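Local coordinates for protein formiminoglutamase (PDB 4MYK) that hydrolyses N-formimino-L-glutamate to L-glutamate and formamide as an arginase-like manganese metalloenzyme of Trypanosoma cruzi, at residues 123-128 with 278-283; 143-148 with 233-238. The protein carries 1 engineered substitution. All coordinates share one frame; numbering follows the deposited sequence.

Contact 1: 123-128 with 278-283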
# COMPACT_ATOMS: atom_id res chain seq x y z
N ASP A 123 12.35 -4.66 -23.31
CA ASP A 123 13.19 -5.03 -24.46
C ASP A 123 14.23 -3.96 -24.84
O ASP A 123 15.25 -4.27 -25.46
CB ASP A 123 12.33 -5.43 -25.65
CG ASP A 123 11.62 -6.76 -25.43
OD1 ASP A 123 10.94 -7.24 -26.37
OD2 ASP A 123 11.74 -7.34 -24.33
N GLN A 124 13.97 -2.72 -24.44
CA GLN A 124 14.89 -1.62 -24.64
C GLN A 124 16.26 -1.89 -23.99
O GLN A 124 17.27 -1.31 -24.40
CB GLN A 124 14.30 -0.33 -24.06
CG GLN A 124 14.30 -0.27 -22.52
CD GLN A 124 13.74 1.03 -21.99
OE1 GLN A 124 13.37 1.92 -22.75
NE2 GLN A 124 13.66 1.14 -20.68
N SER A 125 16.27 -2.76 -22.99
CA SER A 125 17.47 -3.00 -22.20
C SER A 125 18.56 -3.69 -23.00
O SER A 125 19.74 -3.53 -22.71
CB SER A 125 17.14 -3.83 -20.97
OG SER A 125 16.04 -3.28 -20.27
N ALA A 126 18.16 -4.47 -24.01
CA ALA A 126 19.13 -5.14 -24.86
C ALA A 126 19.98 -4.13 -25.64
O ALA A 126 21.21 -4.14 -25.53
CB ALA A 126 18.45 -6.15 -25.78
N PRO A 127 19.33 -3.24 -26.42
CA PRO A 127 20.06 -2.17 -27.12
C PRO A 127 20.93 -1.37 -26.16
O PRO A 127 22.09 -1.08 -26.45
CB PRO A 127 18.93 -1.28 -27.64
CG PRO A 127 17.77 -2.17 -27.78
CD PRO A 127 17.88 -3.19 -26.69
N ASN A 128 20.35 -0.99 -25.03
CA ASN A 128 21.03 -0.21 -24.00
C ASN A 128 22.30 -0.87 -23.48
O ASN A 128 23.33 -0.23 -23.32
CB ASN A 128 20.07 0.06 -22.84
CG ASN A 128 18.99 1.04 -23.19
OD1 ASN A 128 19.08 1.74 -24.20
ND2 ASN A 128 17.97 1.13 -22.36
N ASP A 278 18.20 2.79 -17.22
CA ASP A 278 16.94 2.75 -17.93
C ASP A 278 15.82 2.36 -16.98
O ASP A 278 16.07 1.86 -15.89
CB ASP A 278 16.98 1.92 -19.24
CG ASP A 278 16.84 0.41 -19.02
OD1 ASP A 278 16.74 -0.05 -17.87
OD2 ASP A 278 16.81 -0.32 -20.03
N MET A 279 14.59 2.65 -17.38
CA MET A 279 13.42 2.47 -16.53
C MET A 279 12.35 1.89 -17.41
O MET A 279 11.96 2.52 -18.38
CB MET A 279 12.96 3.81 -15.95
CG MET A 279 11.85 3.72 -14.93
SD MET A 279 11.40 5.34 -14.25
CE MET A 279 12.97 5.81 -13.48
N SER A 280 11.90 0.68 -17.08
CA SER A 280 11.04 -0.09 -17.97
C SER A 280 9.67 -0.38 -17.39
O SER A 280 9.51 -0.43 -16.18
CB SER A 280 11.70 -1.43 -18.31
OG SER A 280 12.72 -1.27 -19.26
N GLU A 281 8.70 -0.57 -18.28
CA GLU A 281 7.39 -1.15 -17.96
C GLU A 281 6.31 -0.18 -17.43
O GLU A 281 5.22 -0.61 -17.05
CB GLU A 281 7.54 -2.40 -17.07
CG GLU A 281 8.30 -3.56 -17.74
CD GLU A 281 7.54 -4.13 -18.92
OE1 GLU A 281 6.29 -4.04 -18.90
OE2 GLU A 281 8.17 -4.67 -19.85
N LEU A 282 6.61 1.11 -17.44
CA LEU A 282 5.61 2.12 -17.07
C LEU A 282 4.47 2.09 -18.08
O LEU A 282 4.68 2.24 -19.28
CB LEU A 282 6.22 3.53 -16.99
CG LEU A 282 5.27 4.61 -16.47
CD1 LEU A 282 4.90 4.31 -15.04
CD2 LEU A 282 5.87 6.00 -16.57
N ASN A 283 3.25 1.92 -17.58
CA ASN A 283 2.09 1.65 -18.41
C ASN A 283 0.83 2.43 -17.96
O ASN A 283 0.07 1.98 -17.09
CB ASN A 283 1.83 0.14 -18.42
CG ASN A 283 0.79 -0.26 -19.41
OD1 ASN A 283 -0.11 0.52 -19.74
ND2 ASN A 283 0.88 -1.49 -19.89

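Contact 2: 143-148 with 233-238. With MN (manganese (II) ion), chain C.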
# COMPACT_ATOMS: atom_id res chain seq x y z
N ILE A 143 23.01 -4.54 -13.65
CA ILE A 143 22.01 -4.96 -12.67
C ILE A 143 20.57 -4.82 -13.21
O ILE A 143 20.17 -3.76 -13.68
CB ILE A 143 22.18 -4.26 -11.29
CG1 ILE A 143 21.05 -4.66 -10.33
CG2 ILE A 143 22.27 -2.74 -11.45
CD1 ILE A 143 21.25 -4.14 -8.92
N ASN A 144 19.83 -5.92 -13.15
CA ASN A 144 18.41 -5.93 -13.51
C ASN A 144 17.55 -5.95 -12.25
O ASN A 144 17.42 -6.99 -11.58
CB ASN A 144 18.10 -7.14 -14.43
CG ASN A 144 16.63 -7.19 -14.89
OD1 ASN A 144 15.96 -6.17 -15.01
ND2 ASN A 144 16.14 -8.39 -15.15
N VAL A 145 16.99 -4.78 -11.92
CA VAL A 145 15.97 -4.65 -10.88
C VAL A 145 14.62 -5.02 -11.50
O VAL A 145 14.09 -4.29 -12.35
CB VAL A 145 15.88 -3.20 -10.32
CG1 VAL A 145 14.84 -3.12 -9.18
CG2 VAL A 145 17.26 -2.74 -9.84
N ASP A 146 14.07 -6.15 -11.06
CA ASP A 146 12.97 -6.75 -11.78
C ASP A 146 12.40 -7.87 -10.93
O ASP A 146 13.16 -8.69 -10.41
CB ASP A 146 13.49 -7.29 -13.10
CG ASP A 146 12.39 -7.59 -14.07
OD1 ASP A 146 11.21 -7.58 -13.67
OD2 ASP A 146 12.72 -7.83 -15.25
N SER A 147 11.08 -7.90 -10.79
CA SER A 147 10.41 -8.98 -10.06
C SER A 147 10.46 -10.25 -10.91
O SER A 147 10.20 -11.35 -10.42
CB SER A 147 8.97 -8.62 -9.71
OG SER A 147 8.17 -8.41 -10.86
N HIS A 148 10.79 -10.06 -12.18
CA HIS A 148 10.86 -11.14 -13.14
C HIS A 148 12.32 -11.48 -13.46
O HIS A 148 13.21 -10.63 -13.43
CB HIS A 148 10.10 -10.80 -14.44
CG HIS A 148 8.66 -10.46 -14.22
ND1 HIS A 148 8.17 -9.17 -14.30
CD2 HIS A 148 7.60 -11.24 -13.90
CE1 HIS A 148 6.88 -9.17 -14.05
NE2 HIS A 148 6.50 -10.41 -13.80
N PHE A 233 22.41 0.56 -14.76
CA PHE A 233 21.38 0.47 -13.74
C PHE A 233 20.01 0.38 -14.41
O PHE A 233 19.45 1.39 -14.84
CB PHE A 233 21.45 1.67 -12.78
CG PHE A 233 20.55 1.55 -11.57
CD1 PHE A 233 20.61 0.44 -10.74
CD2 PHE A 233 19.66 2.58 -11.25
CE1 PHE A 233 19.77 0.34 -9.62
CE2 PHE A 233 18.84 2.48 -10.13
CZ PHE A 233 18.90 1.37 -9.33
N SER A 234 19.51 -0.85 -14.53
CA SER A 234 18.28 -1.14 -15.26
C SER A 234 17.13 -1.39 -14.29
O SER A 234 17.13 -2.38 -13.55
CB SER A 234 18.47 -2.37 -16.17
OG SER A 234 17.38 -2.55 -17.05
N PHE A 235 16.15 -0.49 -14.29
CA PHE A 235 15.10 -0.53 -13.28
C PHE A 235 13.72 -0.83 -13.85
O PHE A 235 13.01 0.09 -14.25
CB PHE A 235 15.03 0.79 -12.52
CG PHE A 235 14.54 0.64 -11.11
CD1 PHE A 235 13.42 -0.11 -10.82
CD2 PHE A 235 15.22 1.25 -10.05
CE1 PHE A 235 12.97 -0.25 -9.52
CE2 PHE A 235 14.77 1.12 -8.75
CZ PHE A 235 13.65 0.37 -8.49
N ASP A 236 13.33 -2.10 -13.87
CA ASP A 236 11.97 -2.47 -14.25
C ASP A 236 11.05 -2.05 -13.11
O ASP A 236 11.22 -2.52 -11.99
CB ASP A 236 11.85 -3.97 -14.50
CG ASP A 236 10.45 -4.40 -14.94
OD1 ASP A 236 9.46 -3.70 -14.65
OD2 ASP A 236 10.35 -5.44 -15.60
N VAL A 237 10.10 -1.17 -13.38
CA VAL A 237 9.27 -0.63 -12.30
C VAL A 237 8.19 -1.61 -11.79
O VAL A 237 7.54 -1.35 -10.76
CB VAL A 237 8.70 0.77 -12.64
CG1 VAL A 237 9.82 1.77 -12.79
CG2 VAL A 237 7.84 0.73 -13.88
N ASP A 238 8.00 -2.73 -12.49
CA ASP A 238 7.08 -3.76 -12.00
C ASP A 238 7.74 -4.61 -10.90
O ASP A 238 7.20 -5.63 -10.47
CB ASP A 238 6.51 -4.61 -13.15
CG ASP A 238 7.49 -5.63 -13.70
OD1 ASP A 238 8.49 -5.97 -13.01
OD2 ASP A 238 7.25 -6.12 -14.83
MN MN C . 9.33 -7.26 -14.73
O HOH W 1 14.81 -3.91 -16.23
O HOH W 2 9.53 -8.22 -16.92

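Contact 1: 123-128 with 278-283
Asp278 OD2, in the strand that ends at Ser280, meets Asn128 ND2 in the first turn of helix 125-135. The CG of Asp278 sits between the backbone N and the carbonyl carbon (chi1 82°). Asn128 ND2 donates to Asp278 OD2 over 3.0 Å; the donor meets the anti side of the carboxylate, while OD2 lies close to the plane of the amide. Ser125 OG also lies 3.1 Å from Asp278 OD2, but its single proton can go instead to the carbonyl O of Asn122, so this bond is not settled. The other oxygen, OD1, is hydrogen-bonded to Ser234 on the next strand. Met279 points away from the helix and packs on Val237 and Phe116, and meets Gln124 through its backbone. Gln124 and Asp278 reach tip to tip, and the glutamine chain is extended beyond CG (chi2 178°). Gln124 NE2 lies 3.2 Å from Met279 O and 3.0 Å from the OG of Ser280, both weak, bent hydrogen bonds. The CG of Gln124 also rests against Asp278 OD2, at 3.5 Å. Ser280 lies close to the metal ligand Asn122. Beyond the strand, Glu281 OE2 accepts from the backbone N of both Asn122 and Cys43. The pairing is almost wholly polar, and its residues are buried: OD2 of Asp278 receives one amide N-H, with the Ser125 hydroxyl a possible second donor, and OD1 is held by Ser234. These partners would be expected to offset the cost of burying Asp278 as a carboxylate.

Contact 2: 143-148 with 233-238
Val145 and Phe235 pair across two neighbouring parallel strands, 141-145 and 231-236, at the centre of the arginase/deacetylase alpha/beta fold, whose metal site forms at the C-terminal ends of these strands. On the face carrying Ile143, Val145, Phe233 and Phe235, the valine is the bump between two rings. With CG1 anti to the backbone N (chi1 -177°), that methyl lies over the face of the Phe235 ring, toward its rim: a CH-pi contact with CG1 3.8 Å from the Phe235 ring centroid. The second branch turns the other way, Val145 CG2 coming within 4.0 Å of Phe233 CE1. Ile143 lies alongside Phe233, its CG2 in the plane of the ring at the edge, 3.7 Å from Phe233 CD1. Helices 216-227 and 258-270 cover this apolar surface. The opposite face is polar: a water donates to both Asn144 OD1 and Ser234 OG, bridging atoms that stand 4.4 Å apart, while Asn144 ND2 bonds Glu182 and Asp278 is the other partner of the serine. Backbone bonds in parallel register join the strands, among them Val145 N to Ser234 O. At the C-terminal ends the polar side runs on into carboxylates. Asp146, Asp236, Asp238, His148 and a water, at 2.4 Å from the metal, bind one manganese ion; Asp146 and Asp236 also serve a second manganese, which Asn122 binds too. Ser147 OG donates to Asp238 O, from the loop to the short 3-10 turn after strand 231-236. Two Asx turns brace this end, Asp146 OD1 accepting from His148 N and Asp236 OD1 from Asp238 N. Asp238 grips the manganese with both oxygens, OD1 at 2.3 Å and OD2 at 2.4 Å, while His148 ND1 binds it at 2.3 Å.

The centres of contacts 1 and 2 lie about 9 Å apart, and both sit on one parallel sheet, where strands 274-280, 231-236 and 141-145 run side by side. Along the chain, contact 2 is nested inside the loop that contact 1 closes: helix 125-135 leads to strand 141-145, strand 231-236 follows much later, and strand 274-280 returns to the helix. The two meet directly: Asp278 O is 2.8 Å from Phe235 N, a probable hydrogen bond, and Glu281 CG packs against Asp236 OD1. Contact 2 supplies ligands to both manganese ions, while contact 1 lies beside the site, next to Asn122.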